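Local coordinates for putative phosphoenolpyruvate-dependent sugar phosphotransferase system (PTS) permease (Klebsiella pneumoniae subsp. pneumoniae, PDB 3MTQ), which probably serves as the IIA component of a mannose-type sugar phosphotransferase system, passing phosphoryl groups on during sugar uptake, at residues K21-N34 against Q47-E59. Residues are numbered along the deposited sequence; the frame is centred on the assembly and turned at random. Where two conformers were deposited one is given.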
loop_
_atom_site.group_PDB
_atom_site.type_symbol
_atom_site.label_atom_id
_atom_site.label_comp_id
_atom_site.label_asym_id
_atom_site.label_seq_id
_atom_site.Cartn_x
_atom_site.Cartn_y
_atom_site.Cartn_z
ATOM N N LYS A 21 19.393 5.796 -16.102
ATOM C CA LYS A 21 18.084 5.162 -16.165
ATOM C C LYS A 21 17.705 4.690 -14.782
ATOM O O LYS A 21 18.518 4.168 -14.026
ATOM C CB LYS A 21 17.972 4.022 -17.176
ATOM C CG LYS A 21 16.540 3.537 -17.296
ATOM C CD LYS A 21 16.090 3.266 -18.727
ATOM C CE LYS A 21 14.588 3.113 -18.796
ATOM N NZ LYS A 21 13.832 4.410 -18.878
ATOM N N ARG A 22 16.456 4.949 -14.446
ATOM C CA ARG A 22 15.885 4.549 -13.180
ATOM C C ARG A 22 14.831 3.490 -13.481
ATOM O O ARG A 22 13.945 3.744 -14.323
ATOM C CB ARG A 22 15.285 5.778 -12.523
ATOM C CG ARG A 22 14.757 5.616 -11.114
ATOM C CD ARG A 22 14.480 6.982 -10.547
ATOM N NE ARG A 22 15.659 7.623 -9.962
ATOM C CZ ARG A 22 15.848 8.943 -9.880
ATOM N NH1 ARG A 22 14.969 9.796 -10.403
ATOM N NH2 ARG A 22 16.946 9.418 -9.313
ATOM N N HIS A 23 14.973 2.323 -12.815
ATOM C CA HIS A 23 14.032 1.231 -12.881
ATOM C C HIS A 23 13.414 1.018 -11.499
ATOM O O HIS A 23 14.071 1.243 -10.478
ATOM C CB HIS A 23 14.703 -0.080 -13.299
ATOM C CG HIS A 23 15.567 0.011 -14.522
ATOM N ND1 HIS A 23 15.079 -0.205 -15.795
ATOM C CD2 HIS A 23 16.904 0.188 -14.656
ATOM C CE1 HIS A 23 16.071 -0.109 -16.662
ATOM N NE2 HIS A 23 17.189 0.121 -15.995
ATOM N N TYR A 24 12.142 0.628 -11.476
ATOM C CA TYR A 24 11.441 0.352 -10.219
ATOM C C TYR A 24 10.963 -1.098 -10.181
ATOM O O TYR A 24 10.519 -1.655 -11.218
ATOM C CB TYR A 24 10.240 1.294 -10.040
ATOM C CG TYR A 24 10.517 2.777 -10.241
ATOM C CD1 TYR A 24 10.648 3.642 -9.153
ATOM C CD2 TYR A 24 10.616 3.316 -11.515
ATOM C CE1 TYR A 24 10.882 4.987 -9.339
ATOM C CE2 TYR A 24 10.862 4.661 -11.712
ATOM C CZ TYR A 24 10.995 5.494 -10.616
ATOM O OH TYR A 24 11.222 6.830 -10.856
ATOM N N ILE A 25 11.061 -1.712 -9.001
ATOM C CA ILE A 25 10.518 -3.039 -8.752
ATOM C C ILE A 25 9.534 -2.892 -7.572
ATOM O O ILE A 25 9.876 -2.295 -6.504
ATOM C CB ILE A 25 11.563 -4.086 -8.379
ATOM C CG1 ILE A 25 12.496 -4.394 -9.538
ATOM C CG2 ILE A 25 10.849 -5.365 -7.855
ATOM C CD1 ILE A 25 13.761 -5.147 -9.102
ATOM N N PHE A 26 8.314 -3.329 -7.796
ATOM C CA PHE A 26 7.357 -3.521 -6.715
ATOM C C PHE A 26 7.394 -4.982 -6.399
ATOM O O PHE A 26 7.175 -5.853 -7.303
ATOM C CB PHE A 26 5.907 -3.147 -7.046
ATOM C CG PHE A 26 5.669 -1.705 -7.443
ATOM C CD1 PHE A 26 6.633 -0.702 -7.284
ATOM C CD2 PHE A 26 4.416 -1.354 -7.938
ATOM C CE1 PHE A 26 6.355 0.604 -7.683
ATOM C CE2 PHE A 26 4.138 -0.049 -8.308
ATOM C CZ PHE A 26 5.101 0.921 -8.187
ATOM N N ALA A 27 7.687 -5.283 -5.136
ATOM C CA ALA A 27 7.804 -6.660 -4.684
ATOM C C ALA A 27 6.892 -6.976 -3.502
ATOM O O ALA A 27 6.900 -6.308 -2.476
ATOM C CB ALA A 27 9.238 -7.035 -4.395
ATOM N N SER A 28 6.051 -7.978 -3.668
ATOM C CA SER A 28 5.055 -8.298 -2.617
ATOM C C SER A 28 4.785 -9.786 -2.435
ATOM O O SER A 28 5.017 -10.599 -3.347
ATOM C CB SER A 28 3.733 -7.562 -2.908
ATOM O OG SER A 28 3.062 -8.156 -4.052
ATOM N N HIS A 29 4.269 -10.114 -1.243
ATOM C CA HIS A 29 3.552 -11.374 -1.019
ATOM C C HIS A 29 2.308 -11.304 -1.875
ATOM O O HIS A 29 1.491 -10.421 -1.782
ATOM C CB HIS A 29 3.142 -11.550 0.456
ATOM C CG HIS A 29 4.284 -11.684 1.421
ATOM N ND1 HIS A 29 5.016 -10.600 1.868
ATOM C CD2 HIS A 29 4.750 -12.760 2.097
ATOM C CE1 HIS A 29 5.924 -11.017 2.732
ATOM N NE2 HIS A 29 5.769 -12.319 2.910
ATOM N N GLY A 30 2.116 -12.243 -2.797
ATOM C CA GLY A 30 0.889 -12.182 -3.533
ATOM C C GLY A 30 0.812 -11.057 -4.549
ATOM O O GLY A 30 1.817 -10.420 -4.892
ATOM N N SER A 31 -0.402 -10.788 -5.005
ATOM C CA SER A 31 -0.635 -9.935 -6.166
ATOM C C SER A 31 -0.718 -8.433 -5.882
ATOM O O SER A 31 -0.940 -7.617 -6.784
ATOM C CB SER A 31 -1.897 -10.398 -6.879
ATOM O OG SER A 31 -3.026 -10.369 -6.024
ATOM N N PHE A 32 -0.481 -8.052 -4.619
ATOM C CA PHE A 32 -0.449 -6.674 -4.251
ATOM C C PHE A 32 0.322 -5.836 -5.242
ATOM O O PHE A 32 -0.239 -4.865 -5.705
ATOM C CB PHE A 32 0.143 -6.633 -2.860
ATOM C CG PHE A 32 0.414 -5.259 -2.268
ATOM C CD1 PHE A 32 -0.021 -4.053 -2.796
ATOM C CD2 PHE A 32 1.134 -5.249 -1.119
ATOM C CE1 PHE A 32 0.315 -2.818 -2.112
ATOM C CE2 PHE A 32 1.434 -4.044 -0.423
ATOM C CZ PHE A 32 1.019 -2.866 -0.944
ATOM N N ALA A 33 1.560 -6.219 -5.560
ATOM C CA ALA A 33 2.442 -5.421 -6.432
ATOM C C ALA A 33 1.748 -5.071 -7.797
ATOM O O ALA A 33 1.789 -3.962 -8.314
ATOM C CB ALA A 33 3.831 -6.118 -6.589
ATOM N N ASN A 34 1.098 -6.070 -8.421
ATOM C CA ASN A 34 0.321 -5.828 -9.600
ATOM C C ASN A 34 -0.885 -4.924 -9.441
ATOM O O ASN A 34 -1.133 -4.033 -10.259
ATOM C CB ASN A 34 -0.097 -7.181 -10.175
ATOM C CG ASN A 34 0.987 -7.764 -11.008
ATOM O OD1 ASN A 34 1.786 -7.007 -11.570
ATOM N ND2 ASN A 34 0.998 -9.095 -11.169
ATOM N N GLN A 47 3.234 2.381 -17.072
ATOM C CA GLN A 47 4.542 2.529 -16.484
ATOM C C GLN A 47 5.507 1.449 -16.963
ATOM O O GLN A 47 5.733 0.455 -16.293
ATOM C CB GLN A 47 4.429 2.546 -14.956
ATOM C CG GLN A 47 3.603 3.725 -14.399
ATOM C CD GLN A 47 4.256 5.080 -14.649
ATOM O OE1 GLN A 47 5.486 5.201 -14.621
ATOM N NE2 GLN A 47 3.428 6.116 -14.923
ATOM N N PRO A 48 6.147 1.701 -18.106
ATOM C CA PRO A 48 7.041 0.733 -18.711
ATOM C C PRO A 48 8.251 0.359 -17.839
ATOM O O PRO A 48 8.759 -0.746 -17.969
ATOM C CB PRO A 48 7.492 1.423 -20.006
ATOM C CG PRO A 48 7.251 2.827 -19.836
ATOM C CD PRO A 48 6.141 2.985 -18.833
ATOM N N ASP A 49 8.684 1.248 -16.934
ATOM C CA ASP A 49 9.838 0.963 -16.099
ATOM C C ASP A 49 9.558 0.502 -14.672
ATOM O O ASP A 49 10.485 0.454 -13.833
ATOM C CB ASP A 49 10.762 2.176 -16.101
ATOM C CG ASP A 49 11.261 2.489 -17.499
ATOM O OD1 ASP A 49 11.762 1.536 -18.142
ATOM O OD2 ASP A 49 11.077 3.639 -17.965
ATOM N N ILE A 50 8.307 0.127 -14.398
ATOM C CA ILE A 50 7.960 -0.529 -13.137
ATOM C C ILE A 50 7.779 -1.998 -13.424
ATOM O O ILE A 50 6.990 -2.366 -14.295
ATOM C CB ILE A 50 6.698 0.042 -12.506
ATOM C CG1 ILE A 50 6.882 1.555 -12.180
ATOM C CG2 ILE A 50 6.333 -0.776 -11.254
ATOM C CD1 ILE A 50 5.618 2.255 -11.637
ATOM N N HIS A 51 8.513 -2.829 -12.710
ATOM C CA HIS A 51 8.437 -4.271 -12.840
ATOM C C HIS A 51 7.865 -4.787 -11.571
ATOM O O HIS A 51 8.044 -4.200 -10.501
ATOM C CB HIS A 51 9.818 -4.845 -13.131
ATOM C CG HIS A 51 10.466 -4.175 -14.295
ATOM N ND1 HIS A 51 10.353 -4.653 -15.585
ATOM C CD2 HIS A 51 11.126 -2.997 -14.384
ATOM C CE1 HIS A 51 10.952 -3.815 -16.413
ATOM N NE2 HIS A 51 11.423 -2.800 -15.709
ATOM N N THR A 52 7.133 -5.878 -11.647
ATOM C CA THR A 52 6.538 -6.404 -10.422
ATOM C C THR A 52 7.059 -7.800 -10.113
ATOM O O THR A 52 7.241 -8.655 -11.016
ATOM C CB THR A 52 5.036 -6.442 -10.468
ATOM O OG1 THR A 52 4.620 -7.335 -11.537
ATOM C CG2 THR A 52 4.418 -5.041 -10.581
ATOM N N LEU A 53 7.295 -8.045 -8.838
ATOM C CA LEU A 53 7.575 -9.385 -8.371
ATOM C C LEU A 53 6.466 -9.785 -7.407
ATOM O O LEU A 53 6.309 -9.184 -6.354
ATOM C CB LEU A 53 8.945 -9.504 -7.721
ATOM C CG LEU A 53 9.389 -10.941 -7.391
ATOM C CD1 LEU A 53 10.916 -11.159 -7.539
ATOM C CD2 LEU A 53 8.862 -11.457 -6.027
ATOM N N CYS A 54 5.693 -10.809 -7.777
ATOM C CA CYS A 54 4.621 -11.275 -6.907
ATOM C C CYS A 54 4.917 -12.688 -6.396
ATOM O O CYS A 54 4.775 -13.675 -7.125
ATOM C CB CYS A 54 3.275 -11.242 -7.616
ATOM S SG CYS A 54 2.622 -9.687 -8.149
ATOM N N ALA A 55 5.279 -12.770 -5.129
ATOM C CA ALA A 55 5.734 -13.984 -4.467
ATOM C C ALA A 55 4.618 -14.910 -4.014
ATOM O O ALA A 55 3.540 -14.475 -3.631
ATOM C CB ALA A 55 6.602 -13.618 -3.245
ATOM N N TYR A 56 4.890 -16.209 -4.064
ATOM C CA TYR A 56 3.949 -17.223 -3.562
ATOM C C TYR A 56 2.639 -17.292 -4.340
ATOM O O TYR A 56 1.603 -17.666 -3.786
ATOM C CB TYR A 56 3.664 -17.003 -2.072
ATOM C CG TYR A 56 4.930 -16.824 -1.288
ATOM C CD1 TYR A 56 5.896 -17.797 -1.284
ATOM C CD2 TYR A 56 5.165 -15.674 -0.549
ATOM C CE1 TYR A 56 7.042 -17.644 -0.589
ATOM C CE2 TYR A 56 6.333 -15.518 0.153
ATOM C CZ TYR A 56 7.253 -16.490 0.144
ATOM O OH TYR A 56 8.419 -16.349 0.824
ATOM N N VAL A 57 2.668 -16.907 -5.614
ATOM C CA VAL A 57 1.501 -17.123 -6.460
ATOM C C VAL A 57 1.609 -18.520 -7.105
ATOM O O VAL A 57 0.592 -19.085 -7.509
ATOM C CB VAL A 57 1.294 -16.006 -7.521
ATOM C CG1 VAL A 57 1.289 -14.641 -6.875
ATOM C CG2 VAL A 57 2.346 -16.064 -8.585
ATOM N N GLU A 58 2.825 -19.079 -7.157
ATOM C CA GLU A 58 3.096 -20.372 -7.815
ATOM C C GLU A 58 3.893 -21.310 -6.895
ATOM O O GLU A 58 5.029 -21.002 -6.509
ATOM C CB GLU A 58 3.862 -20.145 -9.132
ATOM C CG GLU A 58 3.023 -19.476 -10.232
ATOM C CD GLU A 58 3.846 -19.044 -11.451
ATOM O OE1 GLU A 58 4.642 -19.862 -11.979
ATOM O OE2 GLU A 58 3.681 -17.879 -11.889
ATOM N N GLU A 59 3.302 -22.457 -6.549
ATOM C CA GLU A 59 3.968 -23.448 -5.695
ATOM C C GLU A 59 5.356 -23.836 -6.246
ATOM O O GLU A 59 6.290 -24.064 -5.475
ATOM C CB GLU A 59 3.083 -24.699 -5.536
HETATM O O HOH W 1 12.639 5.624 -15.614
HETATM O O HOH W 2 12.790 -0.804 -17.028
#
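Strands 22-29 and 50-55 are the two parallel strands of a beta-alpha-beta unit, joined through helix 32-44, and they meet from Tyr24 beside Ile50 to His29 beside Ala55. Seven backbone hydrogen bonds join the two segments, the first and last reaching just past a strand end: Tyr24 N to Asp49 O (2.9 Å) and Gly30 N to Ala55 O (2.8 Å).

On the side of the sheet that carries Tyr24, Phe26 and Ile50, the branched Ile50 does double duty. Its CG2, anti to the backbone N, sits over the centre of the Phe26 ring in a CH-pi contact, 3.6 Å from the centroid, while CG1 packs against Tyr24 CB. Farther along, Thr52 OG1 donates to Asn34 OD1 (2.9 Å) in one of the two Asn34 conformers, approaching from above the amide carbonyl plane and linking the helix start to the edge strand.

The turn after strand 22-29 is held from within. Ser28 suits it because one small hydroxyl, placed between the backbone N and carbonyl carbon (chi1 72°), both accepts from Ala33 N and donates to Gly30 O (OG to O 2.7 Å). Gly30 adopts a positive phi (73°), where lacking a CB avoids crowding the carbonyl oxygen before it. Just before it, the His29 ring lies alongside that of Tyr56, and His29 ND1 bonds to Asp85.

At the strand starts, acidic Asp49 suits the Lys21 amine: in one Lys21 conformer NZ forms a salt bridge with OD2 (3.0 Å), met from above the carboxylate plane. One water links Asp49 OD1, His23 ND1 and His51 NE2, lying in the plane of both rings; His23 uses NE2 for Asp78.

Strand 22-29 is flanked on its other side by strand 79-84, giving the 2-1-3-4 order of an open, parallel alpha/beta sheet, consistent with the mannose-type IIA fold.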